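Local coordinates for CBS domain-containing protein CBSX1, chloroplastic (Arabidopsis thaliana, PDB 4GQW) that probably regulates chloroplast thioredoxins through its pair of tandem CBS domains, at residues P42-D47 against G126-I131; W48-L53 against P95-E100. All coordinates share one frame; numbering follows the deposited sequence.

Interaction 1: residues P42-D47 against G126-I131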
loop_
_atom_site.group_PDB
_atom_site.type_symbol
_atom_site.label_atom_id
_atom_site.label_comp_id
_atom_site.label_asym_id
_atom_site.label_seq_id
_atom_site.Cartn_x
_atom_site.Cartn_y
_atom_site.Cartn_z
ATOM N N PRO A 42 -10.084 -7.499 -3.109
ATOM C CA PRO A 42 -10.480 -8.818 -3.595
ATOM C C PRO A 42 -11.798 -8.712 -4.338
ATOM O O PRO A 42 -12.620 -7.853 -4.024
ATOM C CB PRO A 42 -10.668 -9.617 -2.306
ATOM C CG PRO A 42 -11.037 -8.599 -1.301
ATOM C CD PRO A 42 -10.229 -7.389 -1.648
ATOM N N VAL A 43 -11.987 -9.575 -5.325
ATOM C CA VAL A 43 -13.205 -9.579 -6.111
ATOM C C VAL A 43 -14.020 -10.825 -5.806
ATOM O O VAL A 43 -13.529 -11.951 -5.938
ATOM C CB VAL A 43 -12.907 -9.522 -7.612
ATOM C CG1 VAL A 43 -14.178 -9.223 -8.388
ATOM C CG2 VAL A 43 -11.860 -8.467 -7.892
ATOM N N ILE A 44 -15.261 -10.606 -5.386
ATOM C CA ILE A 44 -16.175 -11.684 -5.044
ATOM C C ILE A 44 -17.371 -11.696 -5.978
ATOM O O ILE A 44 -17.656 -10.709 -6.656
ATOM C CB ILE A 44 -16.736 -11.510 -3.630
ATOM C CG1 ILE A 44 -17.526 -10.201 -3.548
ATOM C CG2 ILE A 44 -15.617 -11.539 -2.610
ATOM C CD1 ILE A 44 -18.235 -9.987 -2.241
ATOM N N ASP A 45 -18.083 -12.817 -5.995
ATOM C CA ASP A 45 -19.344 -12.893 -6.713
ATOM C C ASP A 45 -20.499 -12.521 -5.789
ATOM O O ASP A 45 -20.293 -11.912 -4.740
ATOM C CB ASP A 45 -19.548 -14.271 -7.359
ATOM C CG ASP A 45 -19.579 -15.408 -6.353
ATOM O OD1 ASP A 45 -19.651 -16.573 -6.797
ATOM O OD2 ASP A 45 -19.533 -15.159 -5.131
ATOM N N GLU A 46 -21.714 -12.882 -6.180
ATOM C CA GLU A 46 -22.894 -12.509 -5.413
ATOM C C GLU A 46 -23.078 -13.421 -4.203
ATOM O O GLU A 46 -23.757 -13.065 -3.238
ATOM C CB GLU A 46 -24.137 -12.538 -6.304
ATOM C CG GLU A 46 -23.981 -11.787 -7.624
ATOM C CD GLU A 46 -23.716 -10.308 -7.438
ATOM O OE1 GLU A 46 -24.101 -9.754 -6.388
ATOM O OE2 GLU A 46 -23.120 -9.693 -8.348
ATOM N N ASP A 47 -22.456 -14.594 -4.259
ATOM C CA ASP A 47 -22.508 -15.548 -3.158
ATOM C C ASP A 47 -21.304 -15.371 -2.236
ATOM O O ASP A 47 -20.974 -16.263 -1.455
ATOM C CB ASP A 47 -22.570 -16.979 -3.697
ATOM C CG ASP A 47 -23.807 -17.230 -4.537
ATOM O OD1 ASP A 47 -23.685 -17.859 -5.609
ATOM O OD2 ASP A 47 -24.903 -16.799 -4.123
ATOM N N GLY A 126 -15.360 -21.728 0.476
ATOM C CA GLY A 126 -14.772 -20.880 -0.543
ATOM C C GLY A 126 -15.195 -19.432 -0.409
ATOM O O GLY A 126 -14.828 -18.589 -1.227
ATOM N N LYS A 127 -15.973 -19.145 0.629
ATOM C CA LYS A 127 -16.441 -17.792 0.896
ATOM C C LYS A 127 -15.309 -16.931 1.429
ATOM O O LYS A 127 -14.606 -17.330 2.351
ATOM C CB LYS A 127 -17.572 -17.814 1.926
ATOM C CG LYS A 127 -18.967 -17.637 1.350
ATOM C CD LYS A 127 -19.930 -17.136 2.422
ATOM C CE LYS A 127 -21.262 -16.708 1.834
ATOM N NZ LYS A 127 -22.116 -16.021 2.840
ATOM N N LEU A 128 -15.140 -15.744 0.858
ATOM C CA LEU A 128 -14.142 -14.812 1.356
ATOM C C LEU A 128 -14.559 -14.319 2.733
ATOM O O LEU A 128 -15.624 -13.722 2.892
ATOM C CB LEU A 128 -13.990 -13.625 0.410
ATOM C CG LEU A 128 -13.003 -12.552 0.870
ATOM C CD1 LEU A 128 -11.576 -13.080 0.821
ATOM C CD2 LEU A 128 -13.141 -11.301 0.021
ATOM N N VAL A 129 -13.722 -14.574 3.732
ATOM C CA VAL A 129 -14.059 -14.192 5.097
ATOM C C VAL A 129 -13.067 -13.205 5.700
ATOM O O VAL A 129 -13.278 -12.710 6.806
ATOM C CB VAL A 129 -14.192 -15.418 6.025
ATOM C CG1 VAL A 129 -15.428 -16.231 5.657
ATOM C CG2 VAL A 129 -12.938 -16.276 5.964
ATOM N N GLY A 130 -11.986 -12.918 4.982
ATOM C CA GLY A 130 -11.030 -11.938 5.467
ATOM C C GLY A 130 -9.835 -11.703 4.569
ATOM O O GLY A 130 -9.784 -12.195 3.445
ATOM N N ILE A 131 -8.874 -10.930 5.071
ATOM C CA ILE A 131 -7.610 -10.692 4.380
ATOM C C ILE A 131 -6.473 -10.566 5.390
ATOM O O ILE A 131 -6.535 -9.745 6.305
ATOM C CB ILE A 131 -7.641 -9.389 3.555
ATOM C CG1 ILE A 131 -8.551 -9.534 2.333
ATOM C CG2 ILE A 131 -6.245 -9.021 3.098
ATOM C CD1 ILE A 131 -8.568 -8.311 1.458
#
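The interface between the two CBS repeats is lined here by Pro42 and Ile44 of strand 40-44, which face Leu128 and Ile131 of strand 128-133. The short strand segments run nearly antiparallel (173°), but their axes stay 9.6 Å apart, so the contact is made by side chains and no backbone hydrogen bond crosses it. One methyl of Leu128, CD2, serves both partners on the other strand: it lies 3.6 Å from Ile44 CG2 and 3.7 Å from Pro42 CG; the Leu128 side chain as a whole crosses those of Ile44 and Pro42 at about a right angle. With CG anti to the backbone N (chi1 178°), the branched end of Leu128 reaches strand 40-44; the fork of a leucine suits the place, since a single methyl can touch two neighbours. The Pro42 ring is compact and rigid, and its CD edge also takes Ile131 CD1 at 3.6 Å. Leu128 and Ile131, three residues apart, can both point inward because Val129 and Gly130 form a classic beta bulge opposite Val121, which breaks the strict alternation of sides along the strand. Towards the solvent the contact turns polar. The extended chain of Lys127 lies by the Asp47 carbonyl, with CE 3.3 Å from Asp47 O, an approach probably eased by the partial positive charge on the methylene beside the ammonium group. Nearby, Leu128 also shares a backbone hydrogen bond with Trp48.

Interaction 2: residues W48-L53 against P95-E100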
loop_
_atom_site.group_PDB
_atom_site.type_symbol
_atom_site.label_atom_id
_atom_site.label_comp_id
_atom_site.label_asym_id
_atom_site.label_seq_id
_atom_site.Cartn_x
_atom_site.Cartn_y
_atom_site.Cartn_z
ATOM N N TRP A 48 -20.660 -14.211 -2.342
ATOM C CA TRP A 48 -19.510 -13.853 -1.511
ATOM C C TRP A 48 -18.331 -14.814 -1.611
ATOM O O TRP A 48 -17.544 -14.944 -0.674
ATOM C CB TRP A 48 -19.924 -13.667 -0.051
ATOM C CG TRP A 48 -20.183 -12.245 0.308
ATOM C CD1 TRP A 48 -21.367 -11.579 0.214
ATOM C CD2 TRP A 48 -19.229 -11.305 0.810
ATOM N NE1 TRP A 48 -21.212 -10.279 0.630
ATOM C CE2 TRP A 48 -19.908 -10.087 1.002
ATOM C CE3 TRP A 48 -17.868 -11.373 1.115
ATOM C CZ2 TRP A 48 -19.273 -8.949 1.488
ATOM C CZ3 TRP A 48 -17.241 -10.245 1.597
ATOM C CH2 TRP A 48 -17.942 -9.049 1.779
ATOM N N LYS A 49 -18.203 -15.479 -2.752
ATOM C CA LYS A 49 -17.059 -16.344 -2.993
ATOM C C LYS A 49 -15.990 -15.600 -3.784
ATOM O O LYS A 49 -16.289 -14.935 -4.776
ATOM C CB LYS A 49 -17.492 -17.608 -3.734
ATOM C CG LYS A 49 -18.454 -18.473 -2.947
ATOM C CD LYS A 49 -18.785 -19.759 -3.686
ATOM C CE LYS A 49 -19.704 -20.639 -2.852
ATOM N NZ LYS A 49 -20.105 -21.886 -3.553
ATOM N N LEU A 50 -14.745 -15.712 -3.331
ATOM C CA LEU A 50 -13.625 -15.025 -3.961
ATOM C C LEU A 50 -13.489 -15.432 -5.422
ATOM O O LEU A 50 -13.434 -16.617 -5.745
ATOM C CB LEU A 50 -12.329 -15.334 -3.214
ATOM C CG LEU A 50 -11.083 -14.572 -3.664
ATOM C CD1 LEU A 50 -11.166 -13.125 -3.223
ATOM C CD2 LEU A 50 -9.830 -15.231 -3.115
ATOM N N VAL A 51 -13.444 -14.444 -6.309
ATOM C CA VAL A 51 -13.361 -14.738 -7.730
ATOM C C VAL A 51 -12.127 -14.096 -8.360
ATOM O O VAL A 51 -11.750 -14.427 -9.482
ATOM C CB VAL A 51 -14.654 -14.323 -8.474
ATOM C CG1 VAL A 51 -14.688 -12.828 -8.710
ATOM C CG2 VAL A 51 -14.778 -15.075 -9.786
ATOM N N GLY A 52 -11.479 -13.198 -7.627
ATOM C CA GLY A 52 -10.241 -12.622 -8.118
ATOM C C GLY A 52 -9.596 -11.590 -7.217
ATOM O O GLY A 52 -9.956 -11.449 -6.052
ATOM N N LEU A 53 -8.614 -10.886 -7.769
ATOM C CA LEU A 53 -7.994 -9.749 -7.107
ATOM C C LEU A 53 -7.843 -8.643 -8.131
ATOM O O LEU A 53 -7.584 -8.909 -9.303
ATOM C CB LEU A 53 -6.608 -10.105 -6.573
ATOM C CG LEU A 53 -6.433 -10.928 -5.297
ATOM C CD1 LEU A 53 -4.994 -10.801 -4.818
ATOM C CD2 LEU A 53 -7.392 -10.500 -4.212
ATOM N N PRO A 95 -6.438 -15.882 -6.997
ATOM C CA PRO A 95 -5.160 -15.628 -6.332
ATOM C C PRO A 95 -4.800 -16.756 -5.375
ATOM O O PRO A 95 -5.543 -17.729 -5.257
ATOM C CB PRO A 95 -5.447 -14.363 -5.530
ATOM C CG PRO A 95 -6.883 -14.477 -5.198
ATOM C CD PRO A 95 -7.525 -15.075 -6.417
ATOM N N LEU A 96 -3.666 -16.611 -4.698
ATOM C CA LEU A 96 -3.238 -17.562 -3.680
ATOM C C LEU A 96 -3.961 -17.284 -2.373
ATOM O O LEU A 96 -4.088 -16.136 -1.961
ATOM C CB LEU A 96 -1.736 -17.461 -3.484
ATOM C CG LEU A 96 -1.007 -17.460 -4.825
ATOM C CD1 LEU A 96 0.470 -17.206 -4.612
ATOM C CD2 LEU A 96 -1.236 -18.775 -5.530
ATOM N N VAL A 97 -4.430 -18.344 -1.723
ATOM C CA VAL A 97 -5.402 -18.202 -0.645
ATOM C C VAL A 97 -4.995 -18.940 0.629
ATOM O O VAL A 97 -4.339 -19.980 0.572
ATOM C CB VAL A 97 -6.785 -18.730 -1.106
ATOM C CG1 VAL A 97 -7.843 -18.446 -0.069
ATOM C CG2 VAL A 97 -7.184 -18.103 -2.431
ATOM N N VAL A 98 -5.383 -18.385 1.777
ATOM C CA VAL A 98 -5.259 -19.078 3.056
ATOM C C VAL A 98 -6.623 -19.223 3.742
ATOM O O VAL A 98 -7.614 -18.626 3.308
ATOM C CB VAL A 98 -4.294 -18.345 4.003
ATOM C CG1 VAL A 98 -2.978 -18.060 3.296
ATOM C CG2 VAL A 98 -4.916 -17.054 4.494
ATOM N N GLU A 99 -6.668 -20.019 4.807
ATOM C CA GLU A 99 -7.895 -20.211 5.585
ATOM C C GLU A 99 -7.805 -19.526 6.944
ATOM O O GLU A 99 -6.767 -18.978 7.302
ATOM C CB GLU A 99 -8.182 -21.699 5.794
ATOM C CG GLU A 99 -9.151 -22.303 4.798
ATOM C CD GLU A 99 -8.504 -22.592 3.465
ATOM O OE1 GLU A 99 -7.263 -22.697 3.422
ATOM O OE2 GLU A 99 -9.237 -22.716 2.463
ATOM N N GLU A 100 -8.899 -19.559 7.697
ATOM C CA GLU A 100 -8.921 -18.996 9.043
ATOM C C GLU A 100 -8.105 -19.853 10.005
ATOM O O GLU A 100 -7.364 -19.334 10.839
ATOM C CB GLU A 100 -10.357 -18.858 9.562
ATOM C CG GLU A 100 -11.154 -17.732 8.928
ATOM C CD GLU A 100 -12.396 -17.375 9.725
ATOM O OE1 GLU A 100 -13.513 -17.692 9.265
ATOM O OE2 GLU A 100 -12.258 -16.767 10.807
#
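Leu50 and Leu53 of strand 50-55 receive the ring of Pro95, and every contact between the segments 48-53 and 95-100 is apolar: no hydrogen bond crosses. Two of the meetings are tip to tip, and both use the same methyl of Leu50. Its CD2 lies 3.7 Å from Pro95 CG and 4.0 Å from Val97 CG2, so one branch end touches the ring and, beside it, a branched valine. With CG anti to the backbone N (chi1 -174°), the branched end of Leu50 is held out towards Pro95 and Val97. The contact of Leu53 is of another kind. Its chain crosses the proline obliquely and lays the branch point, rather than a methyl alone, against the ring: CG is 3.6 Å from both CB and CG of Pro95, and CD1 is 3.7 Å from Pro95 CB. A compact ring of restricted flexibility suits a place between two leucines, because it offers CB and CG to one and CG and CD to the other. Val51 and Gly52 make this pairing possible, for they form a classic beta bulge opposite Val43 and leave Leu50 and Leu53 on the same side of the strand. The third kind of contact involves the backbone. Gly52 CA comes 4.0 Å from Pro95 CD, the ring edge resting on the backbone of the bulge. Three residues before Pro95, Thr92 of strand 92-93 hydrogen-bonds through its backbone to Leu53, adding a strand of the second repeat to the sheet of the first. Leu50 continues the apolar layer to Pro120, and Val97 touches Val122, both on strand 118-122.

How the interactions relate
The centres of interactions 1 and 2 lie about 6 Å apart, on the same side of the chain's centre. Along the chain the order is 42-47, 48-53, 95-100, 126-131, so interaction 2 is nested within the loop that interaction 1 closes. Strands 40-44 and 50-55 are antiparallel neighbours in one sheet, probably hydrogen-bonded between Val43 and both Val51 and Gly52, and Pro42 packs on Leu53. Adjacent strands of the first CBS repeat thus meet two parts of the second, and the apolar parts of the two contacts join, since Leu50 touches both Pro42 and Leu128, with the Asp47-Lys127 approach at the solvent side. Each repeat contributes a bulged strand with a Val-Gly pair, consistent with the tandem-repeat origin of a CBS pair.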